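Side-chain contacts in UDP-N-acetylglucosamine 2-epimerase (Methanocaldococcus jannaschii, PDB 4NES), which probably catalyses the reversible epimerisation at C-2 of UDP-N-acetylglucosamine, giving UDP-N-acetylmannosamine: residues E77-K80 with V81-E85; G102-V105 with A106-K110. One frame throughout, in Å; residues are numbered along the deposited sequence.

Contact 1 of 2, residues E77-K80 with V81-E85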
loop_
_atom_site.group_PDB
_atom_site.type_symbol
_atom_site.label_atom_id
_atom_site.label_comp_id
_atom_site.label_asym_id
_atom_site.label_seq_id
_atom_site.Cartn_x
_atom_site.Cartn_y
_atom_site.Cartn_z
ATOM N N GLU A 77 3.365 -1.252 16.133
ATOM C CA GLU A 77 4.192 -2.155 16.922
ATOM C C GLU A 77 5.385 -2.713 16.159
ATOM O O GLU A 77 6.460 -2.874 16.736
ATOM C CB GLU A 77 3.351 -3.295 17.502
ATOM C CG GLU A 77 2.291 -2.820 18.484
ATOM C CD GLU A 77 2.872 -2.056 19.656
ATOM O OE1 GLU A 77 3.891 -2.505 20.214
ATOM O OE2 GLU A 77 2.297 -1.015 20.029
ATOM N N ILE A 78 5.215 -2.985 14.870
ATOM C CA ILE A 78 6.339 -3.448 14.067
ATOM C C ILE A 78 7.371 -2.332 13.976
ATOM O O ILE A 78 8.567 -2.580 14.052
ATOM C CB ILE A 78 5.909 -3.891 12.650
ATOM C CG1 ILE A 78 5.084 -5.169 12.707
ATOM C CG2 ILE A 78 7.104 -4.142 11.752
ATOM C CD1 ILE A 78 4.507 -5.556 11.353
ATOM N N GLU A 79 6.922 -1.090 13.839
ATOM C CA GLU A 79 7.874 0.003 13.722
ATOM C C GLU A 79 8.726 0.164 14.973
ATOM O O GLU A 79 9.916 0.451 14.872
ATOM C CB GLU A 79 7.176 1.314 13.391
ATOM C CG GLU A 79 8.170 2.439 13.165
ATOM C CD GLU A 79 7.521 3.733 12.794
ATOM O OE1 GLU A 79 6.763 4.262 13.629
ATOM O OE2 GLU A 79 7.780 4.220 11.668
ATOM N N LYS A 80 8.132 -0.028 16.147
ATOM C CA LYS A 80 8.900 0.046 17.387
ATOM C C LYS A 80 10.056 -0.954 17.381
ATOM O O LYS A 80 11.189 -0.611 17.743
ATOM C CB LYS A 80 8.001 -0.213 18.591
ATOM C CG LYS A 80 7.021 0.908 18.893
ATOM C CD LYS A 80 6.097 0.502 20.039
ATOM C CE LYS A 80 5.054 1.563 20.326
ATOM N NZ LYS A 80 4.080 1.086 21.351
ATOM N N VAL A 81 9.779 -2.179 16.942
ATOM C CA VAL A 81 10.816 -3.195 16.859
ATOM C C VAL A 81 11.875 -2.859 15.817
ATOM O O VAL A 81 13.071 -2.953 16.099
ATOM C CB VAL A 81 10.228 -4.575 16.558
ATOM C CG1 VAL A 81 11.356 -5.590 16.417
ATOM C CG2 VAL A 81 9.266 -4.992 17.662
ATOM N N LEU A 82 11.452 -2.447 14.624
ATOM C CA LEU A 82 12.417 -2.182 13.556
ATOM C C LEU A 82 13.296 -0.963 13.835
ATOM O O LEU A 82 14.459 -0.932 13.420
ATOM C CB LEU A 82 11.737 -2.075 12.187
ATOM C CG LEU A 82 11.035 -3.349 11.701
ATOM C CD1 LEU A 82 10.490 -3.146 10.298
ATOM C CD2 LEU A 82 11.958 -4.567 11.755
ATOM N N LEU A 83 12.752 0.033 14.533
ATOM C CA LEU A 83 13.552 1.181 14.966
ATOM C C LEU A 83 14.636 0.789 15.968
ATOM O O LEU A 83 15.702 1.409 16.012
ATOM C CB LEU A 83 12.656 2.261 15.573
ATOM C CG LEU A 83 11.873 3.100 14.563
ATOM C CD1 LEU A 83 10.866 3.991 15.271
ATOM C CD2 LEU A 83 12.815 3.936 13.709
ATOM N N LYS A 84 14.358 -0.229 16.777
ATOM C CA LYS A 84 15.315 -0.705 17.761
ATOM C C LYS A 84 16.348 -1.626 17.135
ATOM O O LYS A 84 17.552 -1.450 17.344
ATOM C CB LYS A 84 14.601 -1.440 18.886
ATOM C CG LYS A 84 15.556 -2.141 19.826
ATOM C CD LYS A 84 14.807 -2.954 20.862
ATOM C CE LYS A 84 15.764 -3.565 21.861
ATOM N NZ LYS A 84 15.036 -4.267 22.947
ATOM N N GLU A 85 15.878 -2.600 16.363
ATOM C CA GLU A 85 16.741 -3.658 15.845
ATOM C C GLU A 85 17.468 -3.300 14.557
ATOM O O GLU A 85 18.536 -3.840 14.272
ATOM C CB GLU A 85 15.949 -4.963 15.674
ATOM C CG GLU A 85 15.437 -5.547 16.985
ATOM C CD GLU A 85 16.549 -5.961 17.949
ATOM O OE1 GLU A 85 17.727 -6.043 17.536
ATOM O OE2 GLU A 85 16.234 -6.213 19.129
#

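Contact 2 of 2, residues G102-V105 with A106-K110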
loop_
_atom_site.group_PDB
_atom_site.type_symbol
_atom_site.label_atom_id
_atom_site.label_comp_id
_atom_site.label_asym_id
_atom_site.label_seq_id
_atom_site.Cartn_x
_atom_site.Cartn_y
_atom_site.Cartn_z
ATOM N N GLY A 102 4.198 -5.317 7.624
ATOM C CA GLY A 102 5.644 -5.428 7.689
ATOM C C GLY A 102 6.322 -4.678 6.561
ATOM O O GLY A 102 7.311 -3.966 6.784
ATOM N N ALA A 103 5.813 -4.854 5.343
ATOM C CA ALA A 103 6.393 -4.192 4.169
ATOM C C ALA A 103 6.258 -2.672 4.229
ATOM O O ALA A 103 7.197 -1.946 3.886
ATOM C CB ALA A 103 5.761 -4.729 2.886
ATOM N N LEU A 104 5.090 -2.200 4.647
ATOM C CA LEU A 104 4.843 -0.775 4.719
ATOM C C LEU A 104 5.729 -0.104 5.769
ATOM O O LEU A 104 6.258 0.982 5.527
ATOM C CB LEU A 104 3.369 -0.508 4.993
ATOM C CG LEU A 104 2.969 0.964 4.972
ATOM C CD1 LEU A 104 3.507 1.666 3.724
ATOM C CD2 LEU A 104 1.457 1.058 5.020
ATOM N N VAL A 105 5.905 -0.740 6.924
ATOM C CA VAL A 105 6.787 -0.172 7.935
ATOM C C VAL A 105 8.213 -0.108 7.403
ATOM O O VAL A 105 8.867 0.931 7.476
ATOM C CB VAL A 105 6.778 -0.982 9.255
ATOM C CG1 VAL A 105 7.880 -0.485 10.179
ATOM C CG2 VAL A 105 5.428 -0.888 9.949
ATOM N N ALA A 106 8.688 -1.226 6.865
ATOM C CA ALA A 106 10.060 -1.302 6.384
ATOM C C ALA A 106 10.342 -0.295 5.275
ATOM O O ALA A 106 11.370 0.375 5.285
ATOM C CB ALA A 106 10.391 -2.717 5.933
ATOM N N SER A 107 9.414 -0.164 4.334
ATOM C CA SER A 107 9.594 0.748 3.209
ATOM C C SER A 107 9.786 2.196 3.655
ATOM O O SER A 107 10.645 2.898 3.122
ATOM C CB SER A 107 8.419 0.633 2.225
ATOM O OG SER A 107 7.245 1.210 2.752
ATOM N N LYS A 108 9.011 2.647 4.635
ATOM C CA LYS A 108 9.152 4.021 5.108
ATOM C C LYS A 108 10.419 4.219 5.940
ATOM O O LYS A 108 10.908 5.333 6.071
ATOM C CB LYS A 108 7.923 4.463 5.908
ATOM C CG LYS A 108 6.631 4.564 5.086
ATOM C CD LYS A 108 6.696 5.734 4.094
ATOM C CE LYS A 108 5.392 5.887 3.306
ATOM N NZ LYS A 108 4.261 6.395 4.150
ATOM N N LEU A 109 10.952 3.131 6.499
ATOM C CA LEU A 109 12.207 3.189 7.237
ATOM C C LEU A 109 13.409 2.996 6.319
ATOM O O LEU A 109 14.553 3.000 6.781
ATOM C CB LEU A 109 12.237 2.127 8.335
ATOM C CG LEU A 109 11.300 2.317 9.533
ATOM C CD1 LEU A 109 11.477 1.173 10.533
ATOM C CD2 LEU A 109 11.523 3.665 10.211
ATOM N N LYS A 110 13.148 2.829 5.027
ATOM C CA LYS A 110 14.177 2.609 4.006
ATOM C C LYS A 110 14.950 1.307 4.230
ATOM O O LYS A 110 16.152 1.213 3.957
ATOM C CB LYS A 110 15.094 3.828 3.859
ATOM C CG LYS A 110 14.296 5.105 3.620
ATOM C CD LYS A 110 15.174 6.282 3.265
ATOM C CE LYS A 110 14.344 7.556 3.267
ATOM N NZ LYS A 110 15.014 8.679 2.549
#

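Contact 1 of 2, residues E77-K80 with V81-E85
Ile78 and Leu82 stand one helical turn apart and run side by side in the same direction, with CG2 of Ile78 3.8 Å from CD1 of Leu82. With CG1 beside the backbone N (chi1 -69°), CG2 of Ile78 is left anti to that N, on the flank facing the next turn. Glu79 and Leu83 repeat the pairing one residue on: CG of Glu79 lies 3.8 Å from CD1 of Leu83, so a methylene of the acid serves as apolar surface while the extended chain carries the carboxylate beyond. That carboxylate is buried, and it accepts bonds from Thr66 OG1 and the backbone N atoms of Gly68 and Glu69 of the second subunit. Beneath both pairs the backbone bonds are short, Leu82 N to Ile78 O and Leu83 N to Glu79 O each measuring 2.9 Å; those from Val81 N to Glu77 O and from Lys84 N to Lys80 O are both weak, at 3.4 and 3.3 Å.

The helix, 67-85, belongs to the parallel-sheet domain that opens this GT-B fold, where Val81 and Leu82 press on Ile33 of strand 30-34. Toward solvent the grip slackens. The exposed Lys84 side chain leads away from the preceding turn. Here Lys80 instead turns back to Glu77, its NZ forming a salt bridge of 3.1 Å with OE2 on the syn side, 26° out of the carboxylate plane.

Contact 2 of 2, residues G102-V105 with A106-K110
Between Gly102 and Val105 each backbone carbonyl takes the N-H four residues ahead, from Ala106 through Leu109, before the chain leaves helical geometry at Lys110, whose positive phi (63°) and bonds back into the last turn make a Schellman motif. Part of that closure is the bond from Lys110 N to Ser107 O, 3.1 Å long.

Ser107 adds a side-chain bond to this backbone pattern. Its OG sits between backbone N and carbonyl carbon (chi1 72°), a setting that aims the hydroxyl back along the helix to donate to Leu104 O at 3.0 Å. The approach is from above the carbonyl plane, 35° out of it, rather than on a lone pair. Leu104 O also receives Lys108 N, but weakly, at 3.3 Å. With an alanine here the hydroxyl would be gone, and Leu104 O would probably be left to that long backbone bond within this turn.

On another flank Val105 and Leu109 lie alongside each other, CG1 of Val105 being 4.0 Å from CD1 of Leu109, while Leu109 N reaches Val105 O at 3.2 Å. Ala106 places CB 3.4 Å from Gly102 O, and together with Ala103 it packs on Val113 of strand 112-116, fitting helix 97-108 to the sheet as the crossover of a beta-alpha-beta unit. Lys108 rests CG 3.6 Å from Leu104 O, then bends so that NZ donates to Asn97 OD1 and Asn132 OD1 of the second subunit. Small and apolar groups thus line the faces packed within the subunit, whereas the dimer side is mixed: Leu104 packs on Leu100 of the second subunit, and the lysine's buried ammonium gives its hydrogen bonds to asparagines across the dimer.

Contacts 1 and 2 lie on neighbouring helices of the same domain, their centres 10 Å apart, and they interlock through aliphatic groups. Val105 CG1 fits against the first helix, 3.6 Å from Glu79 CA and 3.7 Å from Leu82 CD1. Further along, Leu109 closes the seam: its CD1 meets Leu82 CB at 3.7 Å, and its CD2 meets Leu83 CD2 at 3.7 Å. Glu79 of contact 1 and Lys108 of contact 2 both pack on His67 of the second subunit, so the two helices share one dimer surface. Neither contact belongs to the substrate pocket; the side chain of Ile78 and the residue Gly102 are each about 12 Å from the bound UDP-N-acetylglucosamine.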